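PDB 5ITG: sorbitol dehydrogenase, which probably oxidises a CH-OH group of D-sorbitol, giving L-sorbose, with NAD or NADP as electron acceptor. Local coordinates for residues 82-87 / 228-233; 254-259 / 364-369; 34-39 / 127-132; 44-49 / 94-99. All blocks are in the same frame, centred on the assembly; numbering follows the deposited sequence.

Contact 1. Residues 82-87 / 228-233; sequences YSLTET and VDRITP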
loop_
_atom_site.group_PDB
_atom_site.type_symbol
_atom_site.label_atom_id
_atom_site.label_comp_id
_atom_site.label_asym_id
_atom_site.label_seq_id
_atom_site.Cartn_x
_atom_site.Cartn_y
_atom_site.Cartn_z
ATOM N N TYR A 82 11.948 -14.788 11.257
ATOM C CA TYR A 82 11.326 -15.275 10.028
ATOM C C TYR A 82 12.212 -14.928 8.842
ATOM O O TYR A 82 13.075 -14.052 8.938
ATOM C CB TYR A 82 9.929 -14.673 9.833
ATOM C CG TYR A 82 9.910 -13.171 9.737
ATOM C CD1 TYR A 82 9.885 -12.380 10.884
ATOM C CD2 TYR A 82 9.936 -12.533 8.498
ATOM C CE1 TYR A 82 9.887 -10.985 10.802
ATOM C CE2 TYR A 82 9.940 -11.144 8.402
ATOM C CZ TYR A 82 9.915 -10.376 9.559
ATOM O OH TYR A 82 9.924 -9.003 9.471
ATOM N N SER A 83 12.015 -15.617 7.726
ATOM C CA SER A 83 12.834 -15.348 6.555
ATOM C C SER A 83 12.110 -14.494 5.530
ATOM O O SER A 83 10.913 -14.645 5.298
ATOM C CB SER A 83 13.285 -16.650 5.894
ATOM O OG SER A 83 12.192 -17.336 5.320
ATOM N N LEU A 84 12.858 -13.591 4.920
ATOM C CA LEU A 84 12.310 -12.714 3.907
ATOM C C LEU A 84 13.118 -12.867 2.639
ATOM O O LEU A 84 14.309 -12.560 2.613
ATOM C CB LEU A 84 12.353 -11.252 4.364
ATOM C CG LEU A 84 11.994 -10.223 3.280
ATOM C CD1 LEU A 84 10.598 -10.508 2.740
ATOM C CD2 LEU A 84 12.068 -8.810 3.858
ATOM N N THR A 85 12.470 -13.369 1.595
ATOM C CA THR A 85 13.117 -13.527 0.305
ATOM C C THR A 85 12.763 -12.274 -0.494
ATOM O O THR A 85 11.613 -11.835 -0.484
ATOM C CB THR A 85 12.583 -14.764 -0.442
ATOM O OG1 THR A 85 12.843 -15.940 0.335
ATOM C CG2 THR A 85 13.261 -14.905 -1.805
ATOM N N GLU A 86 13.762 -11.689 -1.150
ATOM C CA GLU A 86 13.568 -10.500 -1.972
ATOM C C GLU A 86 13.910 -10.874 -3.412
ATOM O O GLU A 86 15.040 -11.256 -3.709
ATOM C CB GLU A 86 14.472 -9.374 -1.477
ATOM C CG GLU A 86 14.043 -8.828 -0.126
ATOM C CD GLU A 86 15.087 -7.938 0.513
ATOM O OE1 GLU A 86 16.025 -8.476 1.138
ATOM O OE2 GLU A 86 14.974 -6.701 0.387
ATOM N N THR A 87 12.926 -10.772 -4.298
ATOM C CA THR A 87 13.114 -11.143 -5.699
ATOM C C THR A 87 13.122 -9.964 -6.666
ATOM O O THR A 87 12.166 -9.196 -6.728
ATOM C CB THR A 87 12.021 -12.126 -6.130
ATOM O OG1 THR A 87 12.011 -13.240 -5.227
ATOM C CG2 THR A 87 12.276 -12.622 -7.547
ATOM N N VAL A 228 3.820 4.465 1.403
ATOM C CA VAL A 228 4.533 3.194 1.435
ATOM C C VAL A 228 4.279 2.350 0.189
ATOM O O VAL A 228 3.201 2.402 -0.398
ATOM C CB VAL A 228 4.121 2.382 2.677
ATOM C CG1 VAL A 228 4.366 3.214 3.945
ATOM C CG2 VAL A 228 2.643 1.988 2.577
ATOM N N ASP A 229 5.284 1.578 -0.216
ATOM C CA ASP A 229 5.147 0.721 -1.387
ATOM C C ASP A 229 5.652 -0.684 -1.008
ATOM O O ASP A 229 5.659 -1.056 0.164
ATOM C CB ASP A 229 5.953 1.299 -2.561
ATOM C CG ASP A 229 5.260 1.107 -3.916
ATOM O OD1 ASP A 229 4.429 0.184 -4.052
ATOM O OD2 ASP A 229 5.563 1.873 -4.861
ATOM N N ARG A 230 6.042 -1.455 -2.007
ATOM C CA ARG A 230 6.564 -2.820 -1.875
ATOM C C ARG A 230 5.552 -3.948 -1.932
ATOM O O ARG A 230 4.880 -4.279 -0.947
ATOM C CB ARG A 230 7.441 -3.009 -0.632
ATOM C CG ARG A 230 8.215 -4.324 -0.741
ATOM C CD ARG A 230 9.323 -4.503 0.278
ATOM N NE ARG A 230 10.513 -5.033 -0.380
ATOM C CZ ARG A 230 11.653 -5.333 0.233
ATOM N NH1 ARG A 230 11.780 -5.172 1.542
ATOM N NH2 ARG A 230 12.679 -5.773 -0.478
ATOM N N ILE A 231 5.465 -4.549 -3.109
ATOM C CA ILE A 231 4.555 -5.658 -3.335
ATOM C C ILE A 231 5.012 -6.835 -2.491
ATOM O O ILE A 231 6.156 -7.278 -2.589
ATOM C CB ILE A 231 4.551 -6.066 -4.818
ATOM C CG1 ILE A 231 4.244 -4.843 -5.693
ATOM C CG2 ILE A 231 3.538 -7.180 -5.049
ATOM C CD1 ILE A 231 2.957 -4.135 -5.345
ATOM N N THR A 232 4.105 -7.327 -1.654
ATOM C CA THR A 232 4.371 -8.452 -0.767
ATOM C C THR A 232 3.109 -9.305 -0.834
ATOM O O THR A 232 2.194 -9.135 -0.031
ATOM C CB THR A 232 4.594 -7.959 0.671
ATOM O OG1 THR A 232 5.573 -6.910 0.655
ATOM C CG2 THR A 232 5.088 -9.098 1.561
ATOM N N PRO A 233 3.050 -10.231 -1.805
ATOM C CA PRO A 233 1.930 -11.147 -2.064
ATOM C C PRO A 233 1.551 -12.071 -0.915
ATOM O O PRO A 233 2.345 -12.319 -0.008
ATOM C CB PRO A 233 2.405 -11.944 -3.284
ATOM C CG PRO A 233 3.403 -11.031 -3.941
ATOM C CD PRO A 233 4.151 -10.490 -2.746
#
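Glu86 and Arg230 meet in a salt bridge, and this pair is the tight part of the contact. NH2 of Arg230 donates to OE2 of Glu86 over 2.6 Å, with an N-H...O angle of 164°. The acceptor uses its anti lone pair, the one away from OE1. It lies at the edge of the guanidinium, almost in its plane. The carboxylate is turned steeply against that plane, by 75°, so the two groups share one bond and not a paired, two-bond grip. Glu86 CG lies 3.4 Å from Arg230 NH2, so the carbon chain also packs on the nitrogen. In Arg230, CG stands anti to the backbone N (chi1 -166°), and the chain then runs out toward strand 82-87. The other guanidinium nitrogens are held as well: NE by the carbonyl of Glu258, NH1 by that of Ala39. Phe43 adds a cation-pi contact. With an alanine in place of Glu86, the buried guanidinium would probably lose its acidic mate, with NH2 deprived of this acceptor. The looser part lies around Leu84, whose CD2 comes no nearer than 4.3 Å to Arg230 NH1. Thr232 stands farther off and is partly open to solvent, as is Glu86. Thr232 OG1 bonds within its own segment to the carbonyl O of Arg230, 3.2 Å away. Strand 82-87 runs between strands 93-106 and 255-258 in the main sheet of the Rossmann domain. The loop 228-233 follows strand 226-228 and passes helix 35-39, where Leu84 and Thr232 both touch Ala39.

Contact 2. Residues 254-259 / 364-369; sequences PLVAED and KAMSDQ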
loop_
_atom_site.group_PDB
_atom_site.type_symbol
_atom_site.label_atom_id
_atom_site.label_comp_id
_atom_site.label_asym_id
_atom_site.label_seq_id
_atom_site.Cartn_x
_atom_site.Cartn_y
_atom_site.Cartn_z
ATOM N N PRO A 254 7.493 -18.042 6.236
ATOM C CA PRO A 254 8.296 -17.433 5.174
ATOM C C PRO A 254 7.463 -16.487 4.321
ATOM O O PRO A 254 6.269 -16.698 4.143
ATOM C CB PRO A 254 8.753 -18.641 4.373
ATOM C CG PRO A 254 7.522 -19.488 4.393
ATOM C CD PRO A 254 7.083 -19.407 5.858
ATOM N N LEU A 255 8.095 -15.442 3.803
ATOM C CA LEU A 255 7.393 -14.506 2.938
ATOM C C LEU A 255 8.372 -13.986 1.895
ATOM O O LEU A 255 9.596 -14.122 2.042
ATOM C CB LEU A 255 6.775 -13.348 3.738
ATOM C CG LEU A 255 7.641 -12.210 4.278
ATOM C CD1 LEU A 255 6.734 -11.151 4.889
ATOM C CD2 LEU A 255 8.626 -12.729 5.305
ATOM N N VAL A 256 7.825 -13.400 0.837
ATOM C CA VAL A 256 8.635 -12.887 -0.254
ATOM C C VAL A 256 8.118 -11.517 -0.694
ATOM O O VAL A 256 6.935 -11.222 -0.578
ATOM C CB VAL A 256 8.612 -13.889 -1.440
ATOM C CG1 VAL A 256 7.179 -14.198 -1.832
ATOM C CG2 VAL A 256 9.392 -13.340 -2.621
ATOM N N ALA A 257 9.022 -10.678 -1.177
ATOM C CA ALA A 257 8.652 -9.342 -1.630
ATOM C C ALA A 257 9.548 -8.972 -2.797
ATOM O O ALA A 257 10.592 -9.595 -2.998
ATOM C CB ALA A 257 8.830 -8.335 -0.497
ATOM N N GLU A 258 9.136 -7.967 -3.570
ATOM C CA GLU A 258 9.940 -7.515 -4.700
ATOM C C GLU A 258 11.148 -6.808 -4.098
ATOM O O GLU A 258 11.096 -6.342 -2.954
ATOM C CB GLU A 258 9.141 -6.539 -5.580
ATOM C CG GLU A 258 8.774 -5.231 -4.896
ATOM C CD GLU A 258 7.961 -4.300 -5.786
ATOM O OE1 GLU A 258 8.160 -4.316 -7.022
ATOM O OE2 GLU A 258 7.133 -3.536 -5.247
ATOM N N ASP A 259 12.239 -6.735 -4.847
ATOM C CA ASP A 259 13.426 -6.069 -4.339
ATOM C C ASP A 259 13.157 -4.578 -4.138
ATOM O O ASP A 259 13.707 -3.968 -3.222
ATOM C CB ASP A 259 14.614 -6.284 -5.292
ATOM C CG ASP A 259 14.394 -5.670 -6.652
ATOM O OD1 ASP A 259 13.283 -5.812 -7.201
ATOM O OD2 ASP A 259 15.346 -5.054 -7.183
ATOM N N LYS A 364 8.380 -10.898 -13.072
ATOM C CA LYS A 364 7.478 -12.029 -13.251
ATOM C C LYS A 364 6.938 -12.634 -11.950
ATOM O O LYS A 364 5.770 -13.028 -11.881
ATOM C CB LYS A 364 8.150 -13.111 -14.115
ATOM C CG LYS A 364 8.523 -12.611 -15.508
ATOM C CD LYS A 364 8.961 -13.743 -16.436
ATOM C CE LYS A 364 7.777 -14.585 -16.912
ATOM N NZ LYS A 364 6.908 -13.865 -17.894
ATOM N N ALA A 365 7.764 -12.695 -10.912
ATOM C CA ALA A 365 7.311 -13.262 -9.641
ATOM C C ALA A 365 6.172 -12.453 -9.011
ATOM O O ALA A 365 5.354 -12.997 -8.273
ATOM C CB ALA A 365 8.484 -13.353 -8.664
HETATM N N MSE A 366 6.122 -11.158 -9.309
HETATM C CA MSE A 366 5.103 -10.265 -8.752
HETATM C C MSE A 366 3.878 -10.102 -9.636
HETATM O O MSE A 366 2.799 -9.766 -9.153
HETATM C CB MSE A 366 5.691 -8.870 -8.513
HETATM C CG MSE A 366 6.869 -8.823 -7.562
HETATM SE SE MSE A 366 6.397 -9.421 -5.795
HETATM C CE MSE A 366 7.469 -11.022 -5.732
ATOM N N SER A 367 4.057 -10.325 -10.931
ATOM C CA SER A 367 2.984 -10.168 -11.904
ATOM C C SER A 367 1.574 -10.513 -11.426
ATOM O O SER A 367 1.311 -11.591 -10.903
ATOM C CB SER A 367 3.296 -10.966 -13.168
ATOM O OG SER A 367 2.370 -10.637 -14.186
ATOM N N ASP A 368 0.671 -9.564 -11.628
ATOM C CA ASP A 368 -0.718 -9.717 -11.257
ATOM C C ASP A 368 -1.496 -9.874 -12.556
ATOM O O ASP A 368 -0.917 -9.781 -13.641
ATOM C CB ASP A 368 -1.180 -8.475 -10.487
ATOM C CG ASP A 368 -2.625 -8.567 -10.034
ATOM O OD1 ASP A 368 -3.046 -9.652 -9.580
ATOM O OD2 ASP A 368 -3.339 -7.547 -10.115
ATOM N N GLN A 369 -2.797 -10.131 -12.453
ATOM C CA GLN A 369 -3.620 -10.284 -13.642
ATOM C C GLN A 369 -4.068 -8.921 -14.152
ATOM O O GLN A 369 -4.393 -8.030 -13.371
ATOM C CB GLN A 369 -4.847 -11.150 -13.342
ATOM C CG GLN A 369 -4.539 -12.626 -13.101
ATOM C CD GLN A 369 -3.646 -12.841 -11.898
ATOM O OE1 GLN A 369 -3.972 -12.421 -10.785
ATOM N NE2 GLN A 369 -2.509 -13.504 -12.113
#
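Met366, modelled as selenomethionine, lies over one face of the flat peptide group that joins Ala257 to Glu258. SE sits above Glu258 N at 3.8 Å, and CE sits above Ala257 C at 4.1 Å. At the edges of the same peptide are backbone partners: Ala257 O receives the amide of Thr87 from the neighbouring strand, and Glu258 N is bonded to the carbonyl O of Ile231. The selenium chain reaches this place by bending twice, at chi2 (-62°) and at chi3. Its CG packs on Glu258 CB at 3.8 Å. Beyond the peptide, the methyl CE also touches CG2 of Val256, 4.3 Å away. The carboxylate of Glu258 has other partners: OE2 takes a salt bridge from Arg360 and the backbone amide of Ile231. Strand 255-258 is part of the Rossmann domain. The loop 364-369 belongs to the C-terminal family region, between helices 350-361 and 370-374, so the contact joins the two. No hydrogen bond or salt bridge crosses between the segments. The chemistry implies a join by dispersion and shape, in which a polarisable side chain covers a peptide whose polar atoms are already hydrogen-bonded to strand 82-87 and to the loop 228-233.

Contact 3. Residues 34-39 / 127-132; sequences GNFFRA and SMTITE
Thr129 faces the first turn of helix 35-39, and a water joins the two. The water lies 2.8 Å from Thr129 OG1. It accepts a hydrogen bond from Phe37 N at 3.0 Å and a weak one from Gly34 N at 3.2 Å. It therefore takes up amide hydrogens at the start of the helix, where Gly34 is the N-cap. OG1 is also hydrogen-bonded to NE2 of His30. With chi1 at 46°, OG1 lies between the backbone N and the carbonyl carbon, and CG2 is turned toward Phe36. This corner belongs to the Rossmann fold: strands 26-31 and 125-128 run parallel, and the loop after strand 26-31 leads through a glycine into the helix. In dinucleotide-binding domains of this kind such a turn usually lies beside the cofactor's pyrophosphate, and it probably does so here. Van der Waals contacts make up the rest. Thr129 CG2 meets the ring of Phe36 at its edge, 4.2 Å from CD2. Phe37 offers its CB to Thr129 OG1 at 3.8 Å. Its ring stacks with His30, and the Phe36 ring stacks with His40.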
loop_
_atom_site.group_PDB
_atom_site.type_symbol
_atom_site.label_atom_id
_atom_site.label_comp_id
_atom_site.label_asym_id
_atom_site.label_seq_id
_atom_site.Cartn_x
_atom_site.Cartn_y
_atom_site.Cartn_z
ATOM N N GLY A 34 1.116 -8.289 9.749
ATOM C CA GLY A 34 0.872 -8.940 8.476
ATOM C C GLY A 34 2.124 -8.948 7.621
ATOM O O GLY A 34 3.166 -8.413 8.016
ATOM N N ASN A 35 2.020 -9.543 6.437
ATOM C CA ASN A 35 3.148 -9.646 5.533
ATOM C C ASN A 35 3.782 -8.319 5.141
ATOM O O ASN A 35 5.002 -8.206 5.109
ATOM C CB ASN A 35 2.746 -10.386 4.261
ATOM C CG ASN A 35 2.236 -11.776 4.535
ATOM O OD1 ASN A 35 2.735 -12.466 5.420
ATOM N ND2 ASN A 35 1.239 -12.203 3.764
ATOM N N PHE A 36 2.961 -7.322 4.832
ATOM C CA PHE A 36 3.503 -6.035 4.425
ATOM C C PHE A 36 4.404 -5.440 5.504
ATOM O O PHE A 36 5.515 -4.978 5.215
ATOM C CB PHE A 36 2.379 -5.053 4.094
ATOM C CG PHE A 36 2.879 -3.738 3.575
ATOM C CD1 PHE A 36 3.572 -3.678 2.371
ATOM C CD2 PHE A 36 2.700 -2.568 4.303
ATOM C CE1 PHE A 36 4.083 -2.466 1.902
ATOM C CE2 PHE A 36 3.207 -1.354 3.843
ATOM C CZ PHE A 36 3.899 -1.304 2.642
ATOM N N PHE A 37 3.918 -5.446 6.741
ATOM C CA PHE A 37 4.676 -4.924 7.877
ATOM C C PHE A 37 6.020 -5.634 7.978
ATOM O O PHE A 37 7.067 -5.005 8.113
ATOM C CB PHE A 37 3.905 -5.144 9.191
ATOM C CG PHE A 37 4.797 -5.214 10.407
ATOM C CD1 PHE A 37 5.403 -4.068 10.908
ATOM C CD2 PHE A 37 5.094 -6.440 11.000
ATOM C CE1 PHE A 37 6.299 -4.141 11.982
ATOM C CE2 PHE A 37 5.992 -6.524 12.077
ATOM C CZ PHE A 37 6.594 -5.373 12.566
ATOM N N ARG A 38 5.977 -6.958 7.910
ATOM C CA ARG A 38 7.179 -7.767 8.033
ATOM C C ARG A 38 8.209 -7.567 6.916
ATOM O O ARG A 38 9.402 -7.787 7.133
ATOM C CB ARG A 38 6.778 -9.232 8.134
ATOM C CG ARG A 38 5.931 -9.531 9.360
ATOM C CD ARG A 38 5.265 -10.885 9.210
ATOM N NE ARG A 38 6.271 -11.920 9.060
ATOM C CZ ARG A 38 6.083 -13.078 8.437
ATOM N NH1 ARG A 38 4.913 -13.373 7.889
ATOM N NH2 ARG A 38 7.085 -13.940 8.362
ATOM N N ALA A 39 7.753 -7.142 5.737
ATOM C CA ALA A 39 8.646 -6.930 4.596
ATOM C C ALA A 39 8.952 -5.460 4.326
ATOM O O ALA A 39 9.803 -5.138 3.494
ATOM C CB ALA A 39 8.040 -7.566 3.342
ATOM N N SER A 127 3.090 1.848 15.711
ATOM C CA SER A 127 2.750 1.742 14.295
ATOM C C SER A 127 1.627 0.747 14.063
ATOM O O SER A 127 1.234 0.022 14.979
ATOM C CB SER A 127 3.993 1.360 13.476
ATOM O OG SER A 127 4.574 0.143 13.914
HETATM N N MSE A 128 1.095 0.716 12.844
HETATM C CA MSE A 128 0.002 -0.194 12.545
HETATM C C MSE A 128 -0.274 -0.402 11.055
HETATM O O MSE A 128 -0.032 0.476 10.228
HETATM C CB MSE A 128 -1.275 0.326 13.212
HETATM C CG MSE A 128 -1.707 1.685 12.672
HETATM SE SE MSE A 128 -2.924 2.654 13.823
HETATM C CE MSE A 128 -1.734 2.843 15.348
ATOM N N THR A 129 -0.766 -1.594 10.732
ATOM C CA THR A 129 -1.178 -1.959 9.385
ATOM C C THR A 129 -2.424 -2.777 9.698
ATOM O O THR A 129 -2.339 -3.971 9.997
ATOM C CB THR A 129 -0.125 -2.828 8.611
ATOM O OG1 THR A 129 0.377 -3.874 9.449
ATOM C CG2 THR A 129 1.045 -1.955 8.115
ATOM N N ILE A 130 -3.579 -2.116 9.656
ATOM C CA ILE A 130 -4.850 -2.762 9.980
ATOM C C ILE A 130 -5.874 -2.645 8.857
ATOM O O ILE A 130 -7.054 -2.938 9.068
ATOM C CB ILE A 130 -5.469 -2.127 11.244
ATOM C CG1 ILE A 130 -5.640 -0.621 11.018
ATOM C CG2 ILE A 130 -4.582 -2.379 12.453
ATOM C CD1 ILE A 130 -6.227 0.129 12.196
ATOM N N THR A 131 -5.415 -2.217 7.681
ATOM C CA THR A 131 -6.251 -2.020 6.493
ATOM C C THR A 131 -7.152 -0.812 6.703
ATOM O O THR A 131 -7.376 -0.392 7.836
ATOM C CB THR A 131 -7.156 -3.244 6.175
ATOM O OG1 THR A 131 -8.274 -3.270 7.072
ATOM C CG2 THR A 131 -6.367 -4.540 6.297
ATOM N N GLU A 132 -7.677 -0.257 5.614
ATOM C CA GLU A 132 -8.547 0.905 5.718
ATOM C C GLU A 132 -9.755 0.667 6.612
ATOM O O GLU A 132 -10.085 1.506 7.450
ATOM C CB GLU A 132 -9.041 1.349 4.344
ATOM C CG GLU A 132 -10.000 2.526 4.430
ATOM C CD GLU A 132 -10.443 3.041 3.080
ATOM O OE1 GLU A 132 -11.000 2.247 2.292
ATOM O OE2 GLU A 132 -10.243 4.244 2.811
HETATM O O HOH W 1 1.106 -5.856 7.615
#

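Contact 4. Residues 44-49 / 94-99; sequences YVEQIL and TVRVMG
Glu46 reaches with its carboxylate to the backbone of strand 93-106 at Gly99. Its OE2 accepts the amide of Gly99 at 2.9 Å, a fairly straight bond with an angle of 158°. The donor comes to the syn side of OE2, 26° out of the carboxylate plane. The same N-H makes a weak bond to OE1 at 3.3 Å. OE1 has a stronger partner in the hydroxyl of Tyr19. A water also bonds OE2. It donates to Glu46 OE2 at 2.6 Å and to the carbonyl O of Val97 at 3.0 Å, and it accepts from NE of Arg96 at 2.7 Å. This water lies at the edge of the Arg96 guanidinium, in its plane. Acid and arginine thus meet through water. Their side chains run past each other in opposite directions, and Arg96 NH2 packs on Glu46 CG at 3.9 Å. Glu46 leaves helix 41-46 with CG anti to the backbone N, and a bend at chi2 (84°) turns the carboxylate toward Gly99. Met98, a selenomethionine, fills in beside it, with SE 4.1 Å from Glu46 CG. Replacing Glu46 by a leucine would probably cost the Gly99 amide its acceptor and the water one of its three partners, and would take away the negative charge near Arg96. Here one buried carboxylate joins helix 41-46 to strand 93-106 within the Rossmann domain. The Gly99 N-H, the Tyr19 hydroxyl and the water around it, with the positive charge close by, would be expected to stabilise its negative form.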
loop_
_atom_site.group_PDB
_atom_site.type_symbol
_atom_site.label_atom_id
_atom_site.label_comp_id
_atom_site.label_asym_id
_atom_site.label_seq_id
_atom_site.Cartn_x
_atom_site.Cartn_y
_atom_site.Cartn_z
ATOM N N TYR A 44 12.955 -1.922 7.158
ATOM C CA TYR A 44 13.743 -0.701 7.345
ATOM C C TYR A 44 14.359 -0.631 8.741
ATOM O O TYR A 44 15.521 -0.241 8.898
ATOM C CB TYR A 44 12.879 0.542 7.092
ATOM C CG TYR A 44 12.598 0.797 5.625
ATOM C CD1 TYR A 44 13.564 1.378 4.800
ATOM C CD2 TYR A 44 11.370 0.447 5.059
ATOM C CE1 TYR A 44 13.315 1.607 3.441
ATOM C CE2 TYR A 44 11.108 0.668 3.703
ATOM C CZ TYR A 44 12.082 1.246 2.901
ATOM O OH TYR A 44 11.822 1.454 1.564
ATOM N N VAL A 45 13.589 -1.017 9.754
ATOM C CA VAL A 45 14.093 -0.991 11.117
ATOM C C VAL A 45 15.284 -1.939 11.256
ATOM O O VAL A 45 16.272 -1.622 11.930
ATOM C CB VAL A 45 12.983 -1.379 12.120
ATOM C CG1 VAL A 45 13.575 -1.601 13.508
ATOM C CG2 VAL A 45 11.937 -0.265 12.172
ATOM N N GLU A 46 15.191 -3.092 10.603
ATOM C CA GLU A 46 16.247 -4.096 10.638
ATOM C C GLU A 46 17.593 -3.502 10.218
ATOM O O GLU A 46 18.646 -3.929 10.697
ATOM C CB GLU A 46 15.893 -5.253 9.696
ATOM C CG GLU A 46 16.905 -6.387 9.671
ATOM C CD GLU A 46 16.689 -7.379 10.795
ATOM O OE1 GLU A 46 16.120 -6.985 11.833
ATOM O OE2 GLU A 46 17.095 -8.550 10.644
ATOM N N GLN A 47 17.547 -2.509 9.334
ATOM C CA GLN A 47 18.755 -1.874 8.819
ATOM C C GLN A 47 19.324 -0.725 9.647
ATOM O O GLN A 47 20.383 -0.200 9.321
ATOM C CB GLN A 47 18.506 -1.394 7.392
ATOM C CG GLN A 47 18.094 -2.509 6.445
ATOM C CD GLN A 47 17.582 -1.976 5.124
ATOM O OE1 GLN A 47 18.334 -1.383 4.347
ATOM N NE2 GLN A 47 16.289 -2.174 4.865
ATOM N N ILE A 48 18.632 -0.320 10.706
ATOM C CA ILE A 48 19.142 0.755 11.554
ATOM C C ILE A 48 19.342 0.278 12.989
ATOM O O ILE A 48 19.780 1.038 13.851
ATOM C CB ILE A 48 18.197 1.988 11.547
ATOM C CG1 ILE A 48 16.764 1.572 11.883
ATOM C CG2 ILE A 48 18.245 2.673 10.188
ATOM C CD1 ILE A 48 16.546 1.195 13.338
ATOM N N LEU A 49 19.028 -0.990 13.238
ATOM C CA LEU A 49 19.159 -1.568 14.570
ATOM C C LEU A 49 20.626 -1.673 15.000
ATOM O O LEU A 49 20.936 -1.721 16.192
ATOM C CB LEU A 49 18.500 -2.948 14.591
ATOM C CG LEU A 49 17.448 -3.215 15.673
ATOM C CD1 LEU A 49 16.531 -2.015 15.839
ATOM C CD2 LEU A 49 16.647 -4.451 15.291
ATOM N N THR A 94 17.301 -13.087 -3.024
ATOM C CA THR A 94 18.212 -13.178 -1.891
ATOM C C THR A 94 17.313 -13.440 -0.692
ATOM O O THR A 94 16.136 -13.076 -0.710
ATOM C CB THR A 94 18.983 -11.870 -1.653
ATOM O OG1 THR A 94 18.065 -10.839 -1.278
ATOM C CG2 THR A 94 19.735 -11.451 -2.911
ATOM N N VAL A 95 17.846 -14.086 0.340
ATOM C CA VAL A 95 17.044 -14.376 1.523
ATOM C C VAL A 95 17.777 -14.022 2.809
ATOM O O VAL A 95 18.998 -14.172 2.911
ATOM C CB VAL A 95 16.606 -15.866 1.562
ATOM C CG1 VAL A 95 17.817 -16.774 1.655
ATOM C CG2 VAL A 95 15.666 -16.097 2.736
ATOM N N ARG A 96 17.022 -13.536 3.789
ATOM C CA ARG A 96 17.597 -13.141 5.066
ATOM C C ARG A 96 16.654 -13.463 6.217
ATOM O O ARG A 96 15.436 -13.537 6.038
ATOM C CB ARG A 96 17.899 -11.640 5.057
ATOM C CG ARG A 96 16.664 -10.755 4.897
ATOM C CD ARG A 96 17.061 -9.302 4.725
ATOM N NE ARG A 96 17.906 -8.853 5.827
ATOM C CZ ARG A 96 18.671 -7.767 5.792
ATOM N NH1 ARG A 96 18.703 -7.009 4.703
ATOM N NH2 ARG A 96 19.404 -7.439 6.847
ATOM N N VAL A 97 17.228 -13.670 7.398
ATOM C CA VAL A 97 16.445 -13.959 8.589
ATOM C C VAL A 97 16.327 -12.638 9.336
ATOM O O VAL A 97 17.327 -12.045 9.738
ATOM C CB VAL A 97 17.141 -15.019 9.475
ATOM C CG1 VAL A 97 16.326 -15.275 10.735
ATOM C CG2 VAL A 97 17.309 -16.306 8.691
HETATM N N MSE A 98 15.093 -12.181 9.502
HETATM C CA MSE A 98 14.787 -10.918 10.157
HETATM C C MSE A 98 14.684 -11.036 11.677
HETATM O O MSE A 98 14.011 -11.928 12.184
HETATM C CB MSE A 98 13.463 -10.391 9.607
HETATM C CG MSE A 98 13.425 -10.261 8.094
HETATM SE SE MSE A 98 14.161 -8.583 7.528
HETATM C CE MSE A 98 12.695 -7.466 8.118
ATOM N N GLY A 99 15.322 -10.118 12.397
ATOM C CA GLY A 99 15.272 -10.164 13.848
ATOM C C GLY A 99 14.638 -8.977 14.561
ATOM O O GLY A 99 14.530 -8.984 15.788
HETATM O O HOH W 2 18.277 -9.474 8.466
#

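In the fold
All four contacts reach the same mixed sheet of the Rossmann domain. Contacts 1 and 2 lie closest, with centres about 7 Å apart. They share neighbouring strands, and Thr85 O of contact 1 packs on Val256 CG2 of contact 2 at 3.4 Å. Contact 4 lies across strand 82-87 from contact 2, its centre about 11 Å from that of contact 1. Contact 3 meets contact 1 through Tyr82 OH, which is 2.7 Å from Arg38 O. Contacts 2 and 4 do not touch; their nearest atoms are about 6 Å apart. Contact 3 lies at the probable cofactor corner, about 17 Å between centres from contact 2, the only one of the four with a segment in the C-terminal region.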